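Local coordinates for Rna-directed RNA polymerase (Infectious pancreatic necrosis virus, PDB 3ZED), which probably copies the viral RNA genome as an RNA-dependent RNA polymerase, both free and covalently attached to the genomic RNA, at residues Tyr237-Leu249 and Ser323-Thr337. Residues are numbered along the deposited sequence; the frame is centred on the assembly and turned at random.
Sequences YLPHVTIKSSAGL and SAPYPTHLLLSMVST
Pro239 lies against the Ser333-Thr337 part of helix 326-340, its ring CG 3.6 Å from CB of Ser333 and its CD 4.0 Å from CG of Met334. OG1 of Thr337 comes to 3.4 Å from the Pro239 CG, a van der Waals approach; Thr337 OG1 also donates to Ser333 O, 2.6 Å away, from the opposite face of that carbonyl to Thr337 N. This internal bond, made with OG1 between the backbone N and carbonyl carbon (chi1 64°), gives the hydroxyl proton an acceptor within the helix, so that the oxygen can lie against the proline ring. CD2 of Leu238 reaches both the Leu330 CD1 methyl and the Met334 sulfur, and Leu264 of helix 260-278 adds to this apolar patch.

About two turns nearer the N-terminus than Ser333, Val241 meets Tyr326. Val241 CG2 is 3.4 Å from Tyr326 OH, and Val241 CG1 lies 3.8 Å from Tyr326 CE1, so the valine fork sits at the far end of the ring; the CG of Tyr326 stands anti to its backbone N (chi1 -169°), sending the ring out from the first turn of the helix toward Val241.

The loop thus runs along the helix from its later turns back to its start, within the palm-family region of the polymerase. At the start of the helix Pro325 takes the N-cap position, and the first-turn amide of Tyr326 donates to Ala247 O, 2.8 Å away with an N-H...O angle of 154°. Gly248 and Leu249, predicted to bind GTP, follow directly. Gly248 CA comes to 4.3 Å from Pro325 CA. A water accepts from Leu249 N and donates to the Ser323 carbonyl oxygen, linking the putative nucleotide loop to the end of strand 320-323.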
loop_
_atom_site.group_PDB
_atom_site.type_symbol
_atom_site.label_atom_id
_atom_site.label_comp_id
_atom_site.label_asym_id
_atom_site.label_seq_id
_atom_site.Cartn_x
_atom_site.Cartn_y
_atom_site.Cartn_z
ATOM N N TYR B 237 20.172 9.604 0.821
ATOM C CA TYR B 237 19.326 9.277 1.978
ATOM C C TYR B 237 17.830 9.381 1.610
ATOM O O TYR B 237 16.968 9.191 2.469
ATOM C CB TYR B 237 19.647 10.189 3.171
ATOM C CG TYR B 237 21.027 9.964 3.739
ATOM C CD1 TYR B 237 21.247 9.007 4.727
ATOM C CD2 TYR B 237 22.124 10.690 3.272
ATOM C CE1 TYR B 237 22.520 8.796 5.257
ATOM C CE2 TYR B 237 23.404 10.465 3.770
ATOM C CZ TYR B 237 23.596 9.531 4.774
ATOM O OH TYR B 237 24.853 9.339 5.289
ATOM N N LEU B 238 17.529 9.691 0.333
ATOM C CA LEU B 238 16.159 9.777 -0.183
ATOM C C LEU B 238 15.562 8.390 -0.288
ATOM O O LEU B 238 16.323 7.432 -0.464
ATOM C CB LEU B 238 16.124 10.444 -1.577
ATOM C CG LEU B 238 16.465 11.927 -1.680
ATOM C CD1 LEU B 238 16.725 12.305 -3.120
ATOM C CD2 LEU B 238 15.342 12.799 -1.100
ATOM N N PRO B 239 14.213 8.236 -0.235
ATOM C CA PRO B 239 13.632 6.890 -0.392
ATOM C C PRO B 239 13.812 6.336 -1.810
ATOM O O PRO B 239 13.943 7.102 -2.763
ATOM C CB PRO B 239 12.141 7.113 -0.082
ATOM C CG PRO B 239 12.063 8.439 0.597
ATOM C CD PRO B 239 13.157 9.251 -0.009
ATOM N N HIS B 240 13.817 5.003 -1.944
ATOM C CA HIS B 240 13.857 4.327 -3.237
ATOM C C HIS B 240 12.557 4.626 -3.998
ATOM O O HIS B 240 11.484 4.676 -3.384
ATOM C CB HIS B 240 14.030 2.802 -3.034
ATOM C CG HIS B 240 13.716 1.968 -4.244
ATOM N ND1 HIS B 240 14.667 1.736 -5.233
ATOM C CD2 HIS B 240 12.564 1.338 -4.588
ATOM C CE1 HIS B 240 14.064 0.975 -6.138
ATOM N NE2 HIS B 240 12.800 0.706 -5.790
ATOM N N VAL B 241 12.661 4.872 -5.311
ATOM C CA VAL B 241 11.488 5.098 -6.157
ATOM C C VAL B 241 11.501 4.063 -7.305
ATOM O O VAL B 241 12.566 3.523 -7.639
ATOM C CB VAL B 241 11.326 6.552 -6.692
ATOM C CG1 VAL B 241 11.106 7.556 -5.563
ATOM C CG2 VAL B 241 12.493 6.969 -7.574
ATOM N N THR B 242 10.316 3.780 -7.888
ATOM C CA THR B 242 10.195 2.904 -9.049
ATOM C C THR B 242 10.397 3.800 -10.265
ATOM O O THR B 242 9.530 4.612 -10.586
ATOM C CB THR B 242 8.870 2.146 -9.058
ATOM O OG1 THR B 242 8.711 1.452 -7.820
ATOM C CG2 THR B 242 8.774 1.170 -10.226
ATOM N N ILE B 243 11.574 3.688 -10.889
ATOM C CA ILE B 243 12.029 4.487 -12.026
ATOM C C ILE B 243 11.027 4.440 -13.197
ATOM O O ILE B 243 10.749 5.487 -13.784
ATOM C CB ILE B 243 13.463 4.010 -12.419
ATOM C CG1 ILE B 243 14.517 4.436 -11.366
ATOM C CG2 ILE B 243 13.911 4.390 -13.847
ATOM C CD1 ILE B 243 14.586 5.907 -10.974
ATOM N N LYS B 244 10.464 3.255 -13.497
ATOM C CA LYS B 244 9.520 3.053 -14.596
ATOM C C LYS B 244 8.089 3.552 -14.273
ATOM O O LYS B 244 7.258 3.623 -15.186
ATOM C CB LYS B 244 9.484 1.568 -14.996
ATOM N N SER B 245 7.796 3.905 -13.002
ATOM C CA SER B 245 6.461 4.386 -12.634
ATOM C C SER B 245 6.236 5.813 -13.139
ATOM O O SER B 245 7.183 6.512 -13.478
ATOM C CB SER B 245 6.221 4.287 -11.133
ATOM O OG SER B 245 7.065 5.161 -10.410
ATOM N N SER B 246 4.982 6.217 -13.218
ATOM C CA SER B 246 4.538 7.516 -13.702
ATOM C C SER B 246 5.071 8.674 -12.851
ATOM O O SER B 246 5.064 8.607 -11.622
ATOM C CB SER B 246 3.008 7.563 -13.738
ATOM O OG SER B 246 2.536 8.815 -14.215
ATOM N N ALA B 247 5.519 9.749 -13.522
ATOM C CA ALA B 247 5.963 10.971 -12.867
ATOM C C ALA B 247 4.774 11.722 -12.260
ATOM O O ALA B 247 4.930 12.438 -11.270
ATOM C CB ALA B 247 6.681 11.864 -13.867
ATOM N N GLY B 248 3.609 11.569 -12.878
ATOM C CA GLY B 248 2.394 12.280 -12.496
ATOM C C GLY B 248 2.495 13.734 -12.927
ATOM O O GLY B 248 3.412 14.103 -13.678
ATOM N N LEU B 249 1.563 14.575 -12.441
ATOM C CA LEU B 249 1.566 16.005 -12.751
ATOM C C LEU B 249 2.834 16.677 -12.195
ATOM O O LEU B 249 3.317 16.267 -11.138
ATOM C CB LEU B 249 0.316 16.720 -12.207
ATOM C CG LEU B 249 -1.041 16.340 -12.790
ATOM C CD1 LEU B 249 -2.126 17.242 -12.234
ATOM C CD2 LEU B 249 -1.060 16.463 -14.294
ATOM N N SER B 323 -2.431 8.288 -8.992
ATOM C CA SER B 323 -1.011 8.380 -9.218
ATOM C C SER B 323 -0.483 9.765 -8.818
ATOM O O SER B 323 -0.573 10.741 -9.567
ATOM C CB SER B 323 -0.681 8.000 -10.656
ATOM O OG SER B 323 0.714 7.803 -10.793
ATOM N N ALA B 324 0.067 9.821 -7.593
ATOM C CA ALA B 324 0.611 11.015 -6.951
ATOM C C ALA B 324 1.749 11.622 -7.728
ATOM O O ALA B 324 2.646 10.891 -8.173
ATOM C CB ALA B 324 1.113 10.677 -5.542
ATOM N N PRO B 325 1.748 12.971 -7.854
ATOM C CA PRO B 325 2.896 13.653 -8.471
ATOM C C PRO B 325 4.196 13.253 -7.771
ATOM O O PRO B 325 4.228 13.142 -6.546
ATOM C CB PRO B 325 2.574 15.129 -8.235
ATOM C CG PRO B 325 1.091 15.170 -8.143
ATOM C CD PRO B 325 0.751 13.952 -7.372
ATOM N N TYR B 326 5.253 13.005 -8.555
ATOM C CA TYR B 326 6.574 12.613 -8.065
ATOM C C TYR B 326 7.046 13.500 -6.869
ATOM O O TYR B 326 7.419 12.908 -5.854
ATOM C CB TYR B 326 7.603 12.621 -9.225
ATOM C CG TYR B 326 8.962 11.999 -8.954
ATOM C CD1 TYR B 326 9.252 11.400 -7.728
ATOM C CD2 TYR B 326 9.926 11.926 -9.955
ATOM C CE1 TYR B 326 10.489 10.804 -7.489
ATOM C CE2 TYR B 326 11.166 11.331 -9.726
ATOM C CZ TYR B 326 11.447 10.781 -8.489
ATOM O OH TYR B 326 12.688 10.245 -8.252
ATOM N N PRO B 327 6.996 14.858 -6.903
ATOM C CA PRO B 327 7.482 15.642 -5.740
ATOM C C PRO B 327 6.701 15.368 -4.449
ATOM O O PRO B 327 7.323 15.258 -3.395
ATOM C CB PRO B 327 7.313 17.098 -6.199
ATOM C CG PRO B 327 7.304 17.030 -7.678
ATOM C CD PRO B 327 6.585 15.762 -7.999
ATOM N N THR B 328 5.353 15.214 -4.537
ATOM C CA THR B 328 4.479 14.928 -3.380
ATOM C C THR B 328 4.847 13.565 -2.770
ATOM O O THR B 328 5.012 13.483 -1.550
ATOM C CB THR B 328 3.003 15.006 -3.788
ATOM O OG1 THR B 328 2.769 16.321 -4.261
ATOM C CG2 THR B 328 2.050 14.723 -2.639
ATOM N N HIS B 329 5.000 12.522 -3.622
ATOM C CA HIS B 329 5.376 11.163 -3.216
ATOM C C HIS B 329 6.730 11.170 -2.477
ATOM O O HIS B 329 6.861 10.511 -1.449
ATOM C CB HIS B 329 5.432 10.221 -4.433
ATOM C CG HIS B 329 5.859 8.839 -4.064
ATOM N ND1 HIS B 329 5.011 7.988 -3.366
ATOM C CD2 HIS B 329 7.049 8.219 -4.246
ATOM C CE1 HIS B 329 5.702 6.881 -3.163
ATOM N NE2 HIS B 329 6.924 6.964 -3.685
ATOM N N LEU B 330 7.709 11.939 -2.986
ATOM C CA LEU B 330 9.056 12.057 -2.432
ATOM C C LEU B 330 9.022 12.676 -1.015
ATOM O O LEU B 330 9.619 12.125 -0.094
ATOM C CB LEU B 330 9.908 12.909 -3.400
ATOM C CG LEU B 330 11.441 12.937 -3.241
ATOM C CD1 LEU B 330 12.061 11.510 -3.286
ATOM C CD2 LEU B 330 12.062 13.829 -4.307
ATOM N N LEU B 331 8.276 13.784 -0.837
ATOM C CA LEU B 331 8.139 14.485 0.454
ATOM C C LEU B 331 7.416 13.619 1.509
ATOM O O LEU B 331 7.860 13.568 2.653
ATOM C CB LEU B 331 7.409 15.825 0.273
ATOM C CG LEU B 331 8.129 16.907 -0.542
ATOM C CD1 LEU B 331 7.159 18.037 -0.919
ATOM C CD2 LEU B 331 9.344 17.465 0.199
ATOM N N LEU B 332 6.346 12.913 1.113
ATOM C CA LEU B 332 5.603 12.019 2.002
ATOM C C LEU B 332 6.469 10.826 2.444
ATOM O O LEU B 332 6.481 10.475 3.625
ATOM C CB LEU B 332 4.313 11.479 1.313
ATOM C CG LEU B 332 3.151 12.440 1.080
ATOM C CD1 LEU B 332 2.032 11.749 0.374
ATOM C CD2 LEU B 332 2.635 13.027 2.378
ATOM N N SER B 333 7.185 10.213 1.477
ATOM C CA SER B 333 8.032 9.032 1.678
ATOM C C SER B 333 9.202 9.337 2.580
ATOM O O SER B 333 9.646 8.430 3.278
ATOM C CB SER B 333 8.513 8.466 0.345
ATOM O OG SER B 333 7.388 8.037 -0.398
ATOM N N MET B 334 9.669 10.604 2.611
ATOM C CA MET B 334 10.740 11.040 3.514
ATOM C C MET B 334 10.282 10.956 5.001
ATOM O O MET B 334 11.113 10.798 5.882
ATOM C CB MET B 334 11.189 12.464 3.168
ATOM C CG MET B 334 12.152 12.518 2.017
ATOM S SD MET B 334 12.470 14.201 1.420
ATOM C CE MET B 334 13.424 14.869 2.773
ATOM N N VAL B 335 8.971 11.025 5.266
ATOM C CA VAL B 335 8.423 10.948 6.634
ATOM C C VAL B 335 8.194 9.464 7.029
ATOM O O VAL B 335 8.569 9.049 8.122
ATOM C CB VAL B 335 7.110 11.796 6.783
ATOM C CG1 VAL B 335 6.540 11.721 8.205
ATOM C CG2 VAL B 335 7.334 13.252 6.355
ATOM N N SER B 336 7.572 8.681 6.147
ATOM C CA SER B 336 7.194 7.299 6.455
ATOM C C SER B 336 8.299 6.248 6.319
ATOM O O SER B 336 8.469 5.459 7.246
ATOM C CB SER B 336 6.004 6.867 5.608
ATOM O OG SER B 336 6.256 7.064 4.228
ATOM N N THR B 337 9.017 6.203 5.179
ATOM C CA THR B 337 9.959 5.126 4.878
ATOM C C THR B 337 11.140 5.028 5.871
ATOM O O THR B 337 11.410 3.890 6.244
ATOM C CB THR B 337 10.399 5.113 3.406
ATOM O OG1 THR B 337 11.117 6.289 3.097
ATOM C CG2 THR B 337 9.216 4.987 2.437
HETATM O O HOH W 1 -0.362 13.247 -10.733
#